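Local coordinates for protein RNA-directed RNA polymerase (PDB 3ZED) that probably copies the viral RNA genome as an RNA-dependent RNA polymerase, found both free and covalently attached to the genomic RNA, at residues G118-P123 and L157-G162; G306-Q311 and Y589-E594; P108-D113 and L302-E307; V29-R34 and T126-L131. One frame throughout, in Å; residues are numbered along the deposited sequence.

Contact 1. Residues G118-P123 and L157-G162; sequences GTFGAP and LQYGSG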
loop_
_atom_site.group_PDB
_atom_site.type_symbol
_atom_site.label_atom_id
_atom_site.label_comp_id
_atom_site.label_asym_id
_atom_site.label_seq_id
_atom_site.Cartn_x
_atom_site.Cartn_y
_atom_site.Cartn_z
ATOM N N GLY B 118 -26.555 14.046 -3.049
ATOM C CA GLY B 118 -26.298 15.236 -2.243
ATOM C C GLY B 118 -24.937 15.889 -2.411
ATOM O O GLY B 118 -24.359 15.884 -3.506
ATOM N N THR B 119 -24.429 16.484 -1.311
ATOM C CA THR B 119 -23.144 17.205 -1.252
ATOM C C THR B 119 -21.960 16.256 -1.401
ATOM O O THR B 119 -20.911 16.675 -1.893
ATOM C CB THR B 119 -23.017 18.022 0.041
ATOM O OG1 THR B 119 -23.155 17.152 1.165
ATOM C CG2 THR B 119 -24.019 19.158 0.119
ATOM N N PHE B 120 -22.104 15.000 -0.954
ATOM C CA PHE B 120 -21.058 14.002 -1.106
ATOM C C PHE B 120 -20.974 13.599 -2.581
ATOM O O PHE B 120 -21.975 13.159 -3.165
ATOM C CB PHE B 120 -21.292 12.774 -0.202
ATOM C CG PHE B 120 -20.219 11.718 -0.351
ATOM C CD1 PHE B 120 -18.999 11.842 0.310
ATOM C CD2 PHE B 120 -20.414 10.621 -1.181
ATOM C CE1 PHE B 120 -17.996 10.879 0.153
ATOM C CE2 PHE B 120 -19.412 9.651 -1.336
ATOM C CZ PHE B 120 -18.208 9.787 -0.671
ATOM N N GLY B 121 -19.784 13.794 -3.160
ATOM C CA GLY B 121 -19.487 13.497 -4.556
ATOM C C GLY B 121 -19.967 14.577 -5.497
ATOM O O GLY B 121 -20.040 14.358 -6.711
ATOM N N ALA B 122 -20.326 15.750 -4.948
ATOM C CA ALA B 122 -20.795 16.873 -5.746
ATOM C C ALA B 122 -19.634 17.470 -6.566
ATOM O O ALA B 122 -18.565 17.688 -6.017
ATOM C CB ALA B 122 -21.425 17.934 -4.857
ATOM N N PRO B 123 -19.806 17.673 -7.890
ATOM C CA PRO B 123 -18.722 18.270 -8.681
ATOM C C PRO B 123 -18.531 19.738 -8.315
ATOM O O PRO B 123 -19.493 20.389 -7.878
ATOM C CB PRO B 123 -19.222 18.124 -10.129
ATOM C CG PRO B 123 -20.685 18.100 -10.013
ATOM C CD PRO B 123 -21.004 17.434 -8.715
ATOM N N LEU B 157 -17.293 11.732 -15.091
ATOM C CA LEU B 157 -16.790 11.121 -13.868
ATOM C C LEU B 157 -17.766 11.310 -12.700
ATOM O O LEU B 157 -18.710 12.086 -12.778
ATOM C CB LEU B 157 -15.380 11.663 -13.470
ATOM C CG LEU B 157 -14.246 11.598 -14.503
ATOM C CD1 LEU B 157 -12.975 12.174 -13.941
ATOM C CD2 LEU B 157 -14.003 10.163 -15.017
ATOM N N GLN B 158 -17.523 10.578 -11.616
ATOM C CA GLN B 158 -18.266 10.688 -10.384
ATOM C C GLN B 158 -17.393 10.248 -9.223
ATOM O O GLN B 158 -16.923 9.111 -9.204
ATOM C CB GLN B 158 -19.569 9.860 -10.427
ATOM C CG GLN B 158 -20.402 9.953 -9.139
ATOM C CD GLN B 158 -20.835 11.368 -8.847
ATOM O OE1 GLN B 158 -21.598 11.964 -9.605
ATOM N NE2 GLN B 158 -20.321 11.950 -7.767
ATOM N N TYR B 159 -17.175 11.143 -8.254
ATOM C CA TYR B 159 -16.487 10.739 -7.040
ATOM C C TYR B 159 -17.513 10.063 -6.141
ATOM O O TYR B 159 -18.641 10.558 -6.002
ATOM C CB TYR B 159 -15.773 11.896 -6.319
ATOM C CG TYR B 159 -15.105 11.428 -5.042
ATOM C CD1 TYR B 159 -13.898 10.736 -5.077
ATOM C CD2 TYR B 159 -15.737 11.572 -3.808
ATOM C CE1 TYR B 159 -13.313 10.236 -3.914
ATOM C CE2 TYR B 159 -15.173 11.053 -2.640
ATOM C CZ TYR B 159 -13.953 10.401 -2.696
ATOM O OH TYR B 159 -13.363 9.933 -1.542
ATOM N N GLY B 160 -17.131 8.934 -5.567
ATOM C CA GLY B 160 -18.019 8.184 -4.699
ATOM C C GLY B 160 -17.554 6.774 -4.427
ATOM O O GLY B 160 -16.480 6.376 -4.878
ATOM N N SER B 161 -18.390 5.996 -3.718
ATOM C CA SER B 161 -18.088 4.636 -3.288
ATOM C C SER B 161 -18.815 3.567 -4.154
ATOM O O SER B 161 -19.076 2.452 -3.689
ATOM C CB SER B 161 -18.418 4.477 -1.806
ATOM O OG SER B 161 -19.721 4.954 -1.507
ATOM N N GLY B 162 -19.079 3.907 -5.417
ATOM C CA GLY B 162 -19.683 2.996 -6.394
ATOM C C GLY B 162 -20.987 2.323 -6.008
ATOM O O GLY B 162 -21.893 2.967 -5.474
#
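Phe120 and Tyr159 lie obliquely against each other, one on a loop and the other on strand 157-160. This strand pairs antiparallel with strand 299-310 in the palm region of the polymerase. The ring centroids are 5.8 Å apart and the planes meet at 59°. The closest atoms are Phe120 CZ and Tyr159 CE2, at 3.8 Å. The far end of the Phe120 ring also reaches Gly160, with Phe120 CE2 3.9 Å from Gly160 CA.

Gly121 follows in a type II turn from Thr119 to Ala122. With no side chain and a positive phi (80°), it lets the backbone come close to the strand. Its CA lies at the edge of the Tyr159 ring and makes a CA-H...O contact of 3.4 Å with Tyr159 O.

The Gln158 chain bends at chi2 (61°) and presents NE2 to two carbonyls. It donates to Gly121 O at 2.6 Å and, almost straight, to Tyr159 O at 2.8 Å. Both acceptors lie near the amide plane. Tyr159 OH is bonded to Glu594. Gln158 NE2 thus bridges the turn carbonyl of Gly121 and the carbonyl of Tyr159 on its own strand. The two bonds probably set the rotation of the amide, with NE2 rather than OE1 toward the carbonyls.

Contact 2. Residues G306-Q311 and Y589-E594; sequences GERYTQ and YPKGLE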
loop_
_atom_site.group_PDB
_atom_site.type_symbol
_atom_site.label_atom_id
_atom_site.label_comp_id
_atom_site.label_asym_id
_atom_site.label_seq_id
_atom_site.Cartn_x
_atom_site.Cartn_y
_atom_site.Cartn_z
ATOM N N GLY B 306 -13.627 4.735 -2.268
ATOM C CA GLY B 306 -14.038 6.054 -2.750
ATOM C C GLY B 306 -13.065 6.514 -3.817
ATOM O O GLY B 306 -11.865 6.598 -3.562
ATOM N N GLU B 307 -13.547 6.712 -5.040
ATOM C CA GLU B 307 -12.713 7.112 -6.177
ATOM C C GLU B 307 -13.490 7.906 -7.200
ATOM O O GLU B 307 -14.717 7.965 -7.132
ATOM C CB GLU B 307 -12.141 5.862 -6.861
ATOM C CG GLU B 307 -10.716 5.612 -6.447
ATOM C CD GLU B 307 -10.161 4.265 -6.828
ATOM O OE1 GLU B 307 -10.782 3.568 -7.664
ATOM O OE2 GLU B 307 -9.078 3.922 -6.304
ATOM N N ARG B 308 -12.778 8.474 -8.177
ATOM C CA ARG B 308 -13.385 9.205 -9.269
ATOM C C ARG B 308 -13.585 8.180 -10.383
ATOM O O ARG B 308 -12.692 7.911 -11.194
ATOM C CB ARG B 308 -12.558 10.459 -9.648
ATOM C CG ARG B 308 -12.717 11.543 -8.559
ATOM C CD ARG B 308 -11.737 12.705 -8.527
ATOM N NE ARG B 308 -10.546 12.385 -7.760
ATOM C CZ ARG B 308 -10.152 12.965 -6.633
ATOM N NH1 ARG B 308 -10.852 13.954 -6.106
ATOM N NH2 ARG B 308 -9.054 12.564 -6.030
ATOM N N TYR B 309 -14.757 7.515 -10.321
ATOM C CA TYR B 309 -15.188 6.493 -11.260
ATOM C C TYR B 309 -15.815 7.093 -12.497
ATOM O O TYR B 309 -16.320 8.212 -12.457
ATOM C CB TYR B 309 -16.203 5.561 -10.580
ATOM C CG TYR B 309 -15.614 4.743 -9.455
ATOM C CD1 TYR B 309 -14.717 3.715 -9.713
ATOM C CD2 TYR B 309 -15.971 4.983 -8.132
ATOM C CE1 TYR B 309 -14.160 2.964 -8.683
ATOM C CE2 TYR B 309 -15.430 4.229 -7.091
ATOM C CZ TYR B 309 -14.534 3.211 -7.375
ATOM O OH TYR B 309 -13.984 2.445 -6.378
ATOM N N THR B 310 -15.811 6.335 -13.596
ATOM C CA THR B 310 -16.481 6.711 -14.845
ATOM C C THR B 310 -17.969 6.444 -14.619
ATOM O O THR B 310 -18.314 5.343 -14.187
ATOM C CB THR B 310 -15.845 5.923 -16.006
ATOM O OG1 THR B 310 -14.584 6.522 -16.288
ATOM C CG2 THR B 310 -16.648 5.944 -17.253
ATOM N N GLN B 311 -18.843 7.455 -14.857
ATOM C CA GLN B 311 -20.305 7.324 -14.699
ATOM C C GLN B 311 -20.863 6.147 -15.508
ATOM O O GLN B 311 -21.630 5.357 -14.983
ATOM C CB GLN B 311 -21.027 8.604 -15.125
ATOM C CG GLN B 311 -20.851 9.770 -14.157
ATOM C CD GLN B 311 -21.469 11.016 -14.713
ATOM O OE1 GLN B 311 -22.395 10.978 -15.514
ATOM N NE2 GLN B 311 -20.979 12.157 -14.305
ATOM N N TYR B 589 -13.931 16.879 -9.303
ATOM C CA TYR B 589 -14.533 16.184 -8.174
ATOM C C TYR B 589 -13.626 16.209 -6.944
ATOM O O TYR B 589 -12.961 15.213 -6.662
ATOM C CB TYR B 589 -14.882 14.739 -8.551
ATOM C CG TYR B 589 -16.145 14.668 -9.375
ATOM C CD1 TYR B 589 -17.395 14.656 -8.770
ATOM C CD2 TYR B 589 -16.091 14.661 -10.768
ATOM C CE1 TYR B 589 -18.564 14.632 -9.531
ATOM C CE2 TYR B 589 -17.248 14.651 -11.532
ATOM C CZ TYR B 589 -18.484 14.641 -10.911
ATOM O OH TYR B 589 -19.627 14.642 -11.675
ATOM N N PRO B 590 -13.612 17.326 -6.176
ATOM C CA PRO B 590 -12.760 17.358 -4.967
ATOM C C PRO B 590 -13.270 16.411 -3.896
ATOM O O PRO B 590 -14.484 16.192 -3.793
ATOM C CB PRO B 590 -12.846 18.816 -4.490
ATOM C CG PRO B 590 -14.096 19.368 -5.107
ATOM C CD PRO B 590 -14.349 18.599 -6.371
ATOM N N LYS B 591 -12.344 15.799 -3.134
ATOM C CA LYS B 591 -12.723 14.989 -1.971
ATOM C C LYS B 591 -13.030 15.998 -0.880
ATOM O O LYS B 591 -12.305 17.004 -0.765
ATOM C CB LYS B 591 -11.606 14.021 -1.523
ATOM C CG LYS B 591 -11.240 12.939 -2.510
ATOM C CD LYS B 591 -10.226 11.982 -1.919
ATOM C CE LYS B 591 -9.776 10.958 -2.942
ATOM N NZ LYS B 591 -9.026 9.828 -2.326
ATOM N N GLY B 592 -14.090 15.767 -0.118
ATOM C CA GLY B 592 -14.430 16.639 0.997
ATOM C C GLY B 592 -13.703 16.206 2.256
ATOM O O GLY B 592 -12.780 15.384 2.195
ATOM N N LEU B 593 -14.125 16.739 3.414
ATOM C CA LEU B 593 -13.589 16.303 4.707
ATOM C C LEU B 593 -14.170 14.928 5.022
ATOM O O LEU B 593 -15.372 14.833 5.288
ATOM C CB LEU B 593 -13.946 17.303 5.835
ATOM C CG LEU B 593 -13.101 18.548 5.997
ATOM C CD1 LEU B 593 -13.677 19.420 7.076
ATOM C CD2 LEU B 593 -11.664 18.198 6.353
ATOM N N GLU B 594 -13.357 13.864 4.926
ATOM C CA GLU B 594 -13.832 12.501 5.206
ATOM C C GLU B 594 -13.309 12.047 6.585
ATOM O O GLU B 594 -12.604 11.039 6.727
ATOM C CB GLU B 594 -13.454 11.537 4.075
ATOM C CG GLU B 594 -14.286 11.760 2.816
ATOM C CD GLU B 594 -13.807 11.074 1.549
ATOM O OE1 GLU B 594 -13.084 10.055 1.651
ATOM O OE2 GLU B 594 -14.178 11.547 0.450
#
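Arg308 leaves strand 299-310 with its CB directed at the loop of Tyr589, and its side chain runs past Tyr589 in the opposite sense. Arg308 CG lies 3.9 Å from Tyr589 CB. CD is closer to the same residue. It packs on Tyr589 CB at 3.7 Å and stands 3.4 Å from Tyr589 O. The chain then bends at chi3 (-87°), which sets the direction of NE. NE is too far from Tyr589 O to bond, at 3.9 Å. CZ lies 3.6 Å from Tyr589 O. NH1 makes the polar contact, a bond of 2.5 Å to Tyr589 O with an N-H...O angle of 153°. The oxygen lies in the guanidinium plane.

Tyr589 is the first residue after helix 580-588 to leave helical geometry. The contact joins a strand in the palm region of the polymerase to a loop in the thumb region, 278 residues later in the chain.

NH2 forms a salt bridge with Glu661. It also packs on Lys591, whose extended chain crosses Arg308 at about a right angle. Lys591 CE is 3.6 Å from Arg308 NH2. The two like charges are near, with Lys591 NZ at 4.6 Å from Arg308 NH2. The Glu661 carboxylate probably eases the repulsion. At the other end of the strand segment, Gln311 meets the Tyr589 hydroxyl loosely, amide and ring planes standing 89° apart. The stronger partners of these two groups are Leu157 O for Gln311 NE2 and Ile154 O for Tyr589 OH.

Contact 3. Residues P108-D113 and L302-E307; sequences PFHKPD and LFPKGE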
loop_
_atom_site.group_PDB
_atom_site.type_symbol
_atom_site.label_atom_id
_atom_site.label_comp_id
_atom_site.label_asym_id
_atom_site.label_seq_id
_atom_site.Cartn_x
_atom_site.Cartn_y
_atom_site.Cartn_z
ATOM N N PRO B 108 -22.214 -2.249 3.356
ATOM C CA PRO B 108 -21.613 -0.913 3.191
ATOM C C PRO B 108 -22.512 0.064 2.456
ATOM O O PRO B 108 -23.363 -0.347 1.669
ATOM C CB PRO B 108 -20.359 -1.193 2.361
ATOM C CG PRO B 108 -20.688 -2.403 1.570
ATOM C CD PRO B 108 -21.577 -3.240 2.459
ATOM N N PHE B 109 -22.298 1.358 2.697
ATOM C CA PHE B 109 -23.028 2.414 2.010
ATOM C C PHE B 109 -22.347 2.702 0.694
ATOM O O PHE B 109 -21.129 2.630 0.581
ATOM C CB PHE B 109 -23.129 3.697 2.868
ATOM C CG PHE B 109 -24.058 3.560 4.057
ATOM C CD1 PHE B 109 -25.428 3.770 3.922
ATOM C CD2 PHE B 109 -23.562 3.216 5.311
ATOM C CE1 PHE B 109 -26.287 3.620 5.018
ATOM C CE2 PHE B 109 -24.424 3.068 6.409
ATOM C CZ PHE B 109 -25.779 3.269 6.253
ATOM N N HIS B 110 -23.146 2.998 -0.302
ATOM C CA HIS B 110 -22.696 3.333 -1.637
ATOM C C HIS B 110 -23.263 4.700 -1.926
ATOM O O HIS B 110 -24.485 4.857 -1.968
ATOM C CB HIS B 110 -23.161 2.251 -2.626
ATOM C CG HIS B 110 -22.566 0.905 -2.350
ATOM N ND1 HIS B 110 -23.256 -0.060 -1.645
ATOM C CD2 HIS B 110 -21.346 0.417 -2.670
ATOM C CE1 HIS B 110 -22.451 -1.109 -1.582
ATOM N NE2 HIS B 110 -21.299 -0.876 -2.194
ATOM N N LYS B 111 -22.394 5.725 -1.989
ATOM C CA LYS B 111 -22.873 7.086 -2.224
ATOM C C LYS B 111 -22.073 7.782 -3.343
ATOM O O LYS B 111 -20.859 7.623 -3.400
ATOM C CB LYS B 111 -22.850 7.947 -0.934
ATOM C CG LYS B 111 -23.707 7.452 0.232
ATOM C CD LYS B 111 -25.228 7.537 -0.007
ATOM C CE LYS B 111 -25.962 6.738 1.047
ATOM N NZ LYS B 111 -27.402 6.624 0.744
ATOM N N PRO B 112 -22.733 8.576 -4.219
ATOM C CA PRO B 112 -24.190 8.790 -4.289
ATOM C C PRO B 112 -24.896 7.513 -4.743
ATOM O O PRO B 112 -24.240 6.579 -5.217
ATOM C CB PRO B 112 -24.323 9.924 -5.312
ATOM C CG PRO B 112 -23.120 9.789 -6.194
ATOM C CD PRO B 112 -22.021 9.285 -5.301
ATOM N N ASP B 113 -26.212 7.443 -4.536
ATOM C CA ASP B 113 -27.019 6.315 -4.997
ATOM C C ASP B 113 -28.297 6.860 -5.644
ATOM O O ASP B 113 -28.455 8.079 -5.760
ATOM C CB ASP B 113 -27.290 5.265 -3.893
ATOM C CG ASP B 113 -28.022 5.705 -2.636
ATOM O OD1 ASP B 113 -28.916 6.575 -2.737
ATOM O OD2 ASP B 113 -27.768 5.107 -1.568
ATOM N N LEU B 302 -15.454 -6.431 2.621
ATOM C CA LEU B 302 -15.260 -5.898 1.271
ATOM C C LEU B 302 -15.776 -4.458 1.191
ATOM O O LEU B 302 -16.937 -4.207 0.867
ATOM C CB LEU B 302 -15.901 -6.795 0.214
ATOM C CG LEU B 302 -15.310 -6.654 -1.178
ATOM C CD1 LEU B 302 -13.931 -7.310 -1.259
ATOM C CD2 LEU B 302 -16.269 -7.226 -2.226
ATOM N N PHE B 303 -14.887 -3.519 1.521
ATOM C CA PHE B 303 -15.156 -2.095 1.569
ATOM C C PHE B 303 -15.121 -1.471 0.166
ATOM O O PHE B 303 -14.130 -1.646 -0.543
ATOM C CB PHE B 303 -14.110 -1.434 2.493
ATOM C CG PHE B 303 -14.373 -0.000 2.866
ATOM C CD1 PHE B 303 -13.880 1.043 2.084
ATOM C CD2 PHE B 303 -15.040 0.315 4.045
ATOM C CE1 PHE B 303 -14.118 2.379 2.434
ATOM C CE2 PHE B 303 -15.266 1.648 4.402
ATOM C CZ PHE B 303 -14.804 2.670 3.594
ATOM N N PRO B 304 -16.169 -0.717 -0.257
ATOM C CA PRO B 304 -16.109 -0.056 -1.586
ATOM C C PRO B 304 -15.198 1.170 -1.528
ATOM O O PRO B 304 -15.396 2.046 -0.684
ATOM C CB PRO B 304 -17.568 0.316 -1.859
ATOM C CG PRO B 304 -18.179 0.501 -0.502
ATOM C CD PRO B 304 -17.431 -0.402 0.453
ATOM N N LYS B 305 -14.162 1.214 -2.369
ATOM C CA LYS B 305 -13.201 2.324 -2.339
ATOM C C LYS B 305 -13.786 3.608 -2.969
ATOM O O LYS B 305 -14.354 3.552 -4.066
ATOM C CB LYS B 305 -11.913 1.916 -3.077
ATOM C CG LYS B 305 -10.730 2.821 -2.825
ATOM C CD LYS B 305 -9.460 2.238 -3.430
ATOM C CE LYS B 305 -8.225 2.985 -2.964
ATOM N NZ LYS B 305 -8.092 4.298 -3.643
ATOM N N GLY B 306 -13.627 4.735 -2.268
ATOM C CA GLY B 306 -14.038 6.054 -2.750
ATOM C C GLY B 306 -13.065 6.514 -3.817
ATOM O O GLY B 306 -11.865 6.598 -3.562
ATOM N N GLU B 307 -13.547 6.712 -5.040
ATOM C CA GLU B 307 -12.713 7.112 -6.177
ATOM C C GLU B 307 -13.490 7.906 -7.200
ATOM O O GLU B 307 -14.717 7.965 -7.132
ATOM C CB GLU B 307 -12.141 5.862 -6.861
ATOM C CG GLU B 307 -10.716 5.612 -6.447
ATOM C CD GLU B 307 -10.161 4.265 -6.828
ATOM O OE1 GLU B 307 -10.782 3.568 -7.664
ATOM O OE2 GLU B 307 -9.078 3.922 -6.304
#
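Strand 299-310 of the mixed sheet in the palm region carries Pro304, which packs against the loop that leads from strand 101-102 toward helix 125-137. Two prolines make the main contact. Pro108 and Pro304 cross obliquely, and the closest atoms are Pro108 CB and Pro304 CD, at 3.6 Å. Pro108 CG is 4.0 Å from the same CD atom. Pro108 CG also lies 4.2 Å from Leu302 O.

Further along the loop, Pro304 CG lies 3.8 Å from Phe109 O. It also meets the His110 ring, which crosses the proline at about a right angle. The ring atoms CD2 and NE2 of His110 do the touching, each 3.8 Å from Pro304 CG. The approach is oblique to the imidazole plane.

Two polar atoms are bonded to Gln167 of helix 164-179: His110 NE2 to Gln167 OE1, and Leu302 O to Gln167 NE2. One glutamine amide thus serves both segments. Pro108 also touches Tyr164 and Gln167 of that helix, and its side chain is about 8 Å from that of Ile252 in a predicted GTP site.

Carbon packing joins the two segments directly, while Gln167 supplies a polar link between them. This amide probably helps to fix the rotation of the imidazole against Pro304.

Contact 4. Residues V29-R34 and T126-L131; sequences VLIPKR and TLLKQL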
loop_
_atom_site.group_PDB
_atom_site.type_symbol
_atom_site.label_atom_id
_atom_site.label_comp_id
_atom_site.label_asym_id
_atom_site.label_seq_id
_atom_site.Cartn_x
_atom_site.Cartn_y
_atom_site.Cartn_z
ATOM N N VAL B 29 -27.001 24.525 -19.591
ATOM C CA VAL B 29 -26.300 23.815 -20.659
ATOM C C VAL B 29 -24.800 23.771 -20.290
ATOM O O VAL B 29 -24.174 22.711 -20.442
ATOM C CB VAL B 29 -26.558 24.389 -22.069
ATOM C CG1 VAL B 29 -26.211 23.366 -23.145
ATOM C CG2 VAL B 29 -28.007 24.845 -22.225
ATOM N N LEU B 30 -24.238 24.890 -19.751
ATOM C CA LEU B 30 -22.844 24.925 -19.295
ATOM C C LEU B 30 -22.625 23.886 -18.199
ATOM O O LEU B 30 -21.668 23.111 -18.257
ATOM C CB LEU B 30 -22.444 26.329 -18.779
ATOM C CG LEU B 30 -21.114 26.415 -17.971
ATOM C CD1 LEU B 30 -19.890 26.259 -18.875
ATOM C CD2 LEU B 30 -21.035 27.700 -17.171
ATOM N N ILE B 31 -23.519 23.864 -17.205
ATOM C CA ILE B 31 -23.408 22.944 -16.078
ATOM C C ILE B 31 -24.004 21.588 -16.451
ATOM O O ILE B 31 -25.205 21.501 -16.705
ATOM C CB ILE B 31 -24.060 23.513 -14.787
ATOM C CG1 ILE B 31 -23.676 24.994 -14.499
ATOM C CG2 ILE B 31 -23.838 22.599 -13.585
ATOM C CD1 ILE B 31 -22.158 25.331 -14.321
ATOM N N PRO B 32 -23.182 20.512 -16.466
ATOM C CA PRO B 32 -23.733 19.173 -16.737
ATOM C C PRO B 32 -24.695 18.756 -15.618
ATOM O O PRO B 32 -24.587 19.255 -14.499
ATOM C CB PRO B 32 -22.485 18.278 -16.773
ATOM C CG PRO B 32 -21.310 19.242 -16.915
ATOM C CD PRO B 32 -21.735 20.447 -16.164
ATOM N N LYS B 33 -25.667 17.893 -15.920
ATOM C CA LYS B 33 -26.607 17.449 -14.888
ATOM C C LYS B 33 -25.902 16.520 -13.898
ATOM O O LYS B 33 -24.987 15.783 -14.293
ATOM C CB LYS B 33 -27.822 16.745 -15.520
ATOM N N ARG B 34 -26.307 16.578 -12.607
ATOM C CA ARG B 34 -25.804 15.681 -11.568
ATOM C C ARG B 34 -26.060 14.257 -11.985
ATOM O O ARG B 34 -27.105 13.961 -12.575
ATOM C CB ARG B 34 -26.496 15.919 -10.206
ATOM C CG ARG B 34 -25.896 16.976 -9.299
ATOM C CD ARG B 34 -24.438 16.759 -8.939
ATOM N NE ARG B 34 -24.157 15.591 -8.097
ATOM C CZ ARG B 34 -24.168 15.596 -6.766
ATOM N NH1 ARG B 34 -24.526 16.686 -6.101
ATOM N NH2 ARG B 34 -23.841 14.503 -6.091
ATOM N N THR B 126 -18.927 25.563 -8.946
ATOM C CA THR B 126 -18.506 26.949 -8.691
ATOM C C THR B 126 -17.216 27.192 -9.487
ATOM O O THR B 126 -17.145 28.182 -10.206
ATOM C CB THR B 126 -18.379 27.236 -7.183
ATOM O OG1 THR B 126 -19.588 26.824 -6.546
ATOM C CG2 THR B 126 -18.164 28.714 -6.887
ATOM N N LEU B 127 -16.250 26.247 -9.430
ATOM C CA LEU B 127 -14.989 26.340 -10.172
ATOM C C LEU B 127 -15.251 26.340 -11.690
ATOM O O LEU B 127 -14.644 27.147 -12.403
ATOM C CB LEU B 127 -13.999 25.221 -9.761
ATOM C CG LEU B 127 -12.638 25.167 -10.478
ATOM C CD1 LEU B 127 -11.808 26.431 -10.238
ATOM C CD2 LEU B 127 -11.866 23.949 -10.068
ATOM N N LEU B 128 -16.180 25.513 -12.178
ATOM C CA LEU B 128 -16.519 25.458 -13.609
ATOM C C LEU B 128 -17.043 26.815 -14.100
ATOM O O LEU B 128 -16.691 27.239 -15.216
ATOM C CB LEU B 128 -17.561 24.332 -13.908
ATOM C CG LEU B 128 -18.090 24.231 -15.356
ATOM C CD1 LEU B 128 -16.949 24.000 -16.345
ATOM C CD2 LEU B 128 -19.102 23.116 -15.491
ATOM N N LYS B 129 -17.905 27.476 -13.281
ATOM C CA LYS B 129 -18.436 28.813 -13.588
ATOM C C LYS B 129 -17.285 29.825 -13.668
ATOM O O LYS B 129 -17.195 30.582 -14.636
ATOM C CB LYS B 129 -19.481 29.253 -12.544
ATOM C CG LYS B 129 -20.835 28.563 -12.681
ATOM C CD LYS B 129 -21.632 28.605 -11.386
ATOM C CE LYS B 129 -22.983 27.954 -11.552
ATOM N NZ LYS B 129 -23.568 27.557 -10.247
ATOM N N GLN B 130 -16.372 29.783 -12.692
ATOM C CA GLN B 130 -15.211 30.671 -12.611
ATOM C C GLN B 130 -14.263 30.476 -13.808
ATOM O O GLN B 130 -13.851 31.456 -14.424
ATOM C CB GLN B 130 -14.469 30.466 -11.286
ATOM C CG GLN B 130 -15.259 30.931 -10.061
ATOM C CD GLN B 130 -15.594 32.403 -10.076
ATOM O OE1 GLN B 130 -14.788 33.252 -10.452
ATOM N NE2 GLN B 130 -16.797 32.735 -9.666
ATOM N N LEU B 131 -13.986 29.219 -14.182
ATOM C CA LEU B 131 -13.147 28.897 -15.340
ATOM C C LEU B 131 -13.734 29.503 -16.610
ATOM O O LEU B 131 -12.987 30.095 -17.402
ATOM C CB LEU B 131 -12.991 27.376 -15.503
ATOM C CG LEU B 131 -12.163 26.639 -14.454
ATOM C CD1 LEU B 131 -12.423 25.160 -14.540
ATOM C CD2 LEU B 131 -10.645 26.924 -14.600
#
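Leu128 points from helix 125-137 into a shallow hollow formed by Leu30, Ile31 and Pro32. Its CG is anti to the backbone N (chi1 175°), and CD2 is the bump that does most of the touching. That methyl meets Pro32 CD at 3.8 Å, where the two side chains come tip to tip. It also lies 3.8 Å from Leu30 O and 4.0 Å from Ile31 CD1. Leu30 leans in more loosely, with Leu30 CD1 4.4 Å from Leu128 CG.

Ile31 CD1 forms the second bump. It rests on the aliphatic part of Lys129, whose chain is extended beyond CG and crosses Ile31 at about a right angle. Ile31 CD1 touches both Lys129 CG and Lys129 CE, each at 3.9 Å. The methyl rests in the dip between these two carbons.

The packing between the segments is apolar and lies toward the surface, with Lys129 at its margin. Leu30 O, beside the Leu128 methyl, takes a hydrogen bond from Arg151 of helix 143-156. Pro32 also touches Ile154 of that helix, and Leu128 touches Leu147. The N-terminal loop thus touches both helices, 125-137 and 143-156. On helix 125-137, Thr126, Gln130 and Leu131 pack against helix 625-645.

Contacts 1, 2 and 3 cluster round one mixed sheet. The centres of contacts 1 and 2 are about 5 Å apart, and each is about 10 Å from contact 3. Strands 157-160 and 299-310 are neighbours in that sheet, and contacts 2 and 3 share Gly306 and Glu307 of 299-310. Contact 4 lies farther out, its centre about 15 Å from contact 1 and 25 Å from contact 3. A hydrogen bond from Arg34 to Gly118 O links it to contact 1. In sequence, contact 4 alternates with 1 and 3, contact 1 lies within the span of contact 3, and contact 2 begins where contact 3 ends. Contacts 1 to 3 bring loops 118-123, 589-594 and 108-113 to the sheet; contact 4 sets 29-34 against helix 125-137.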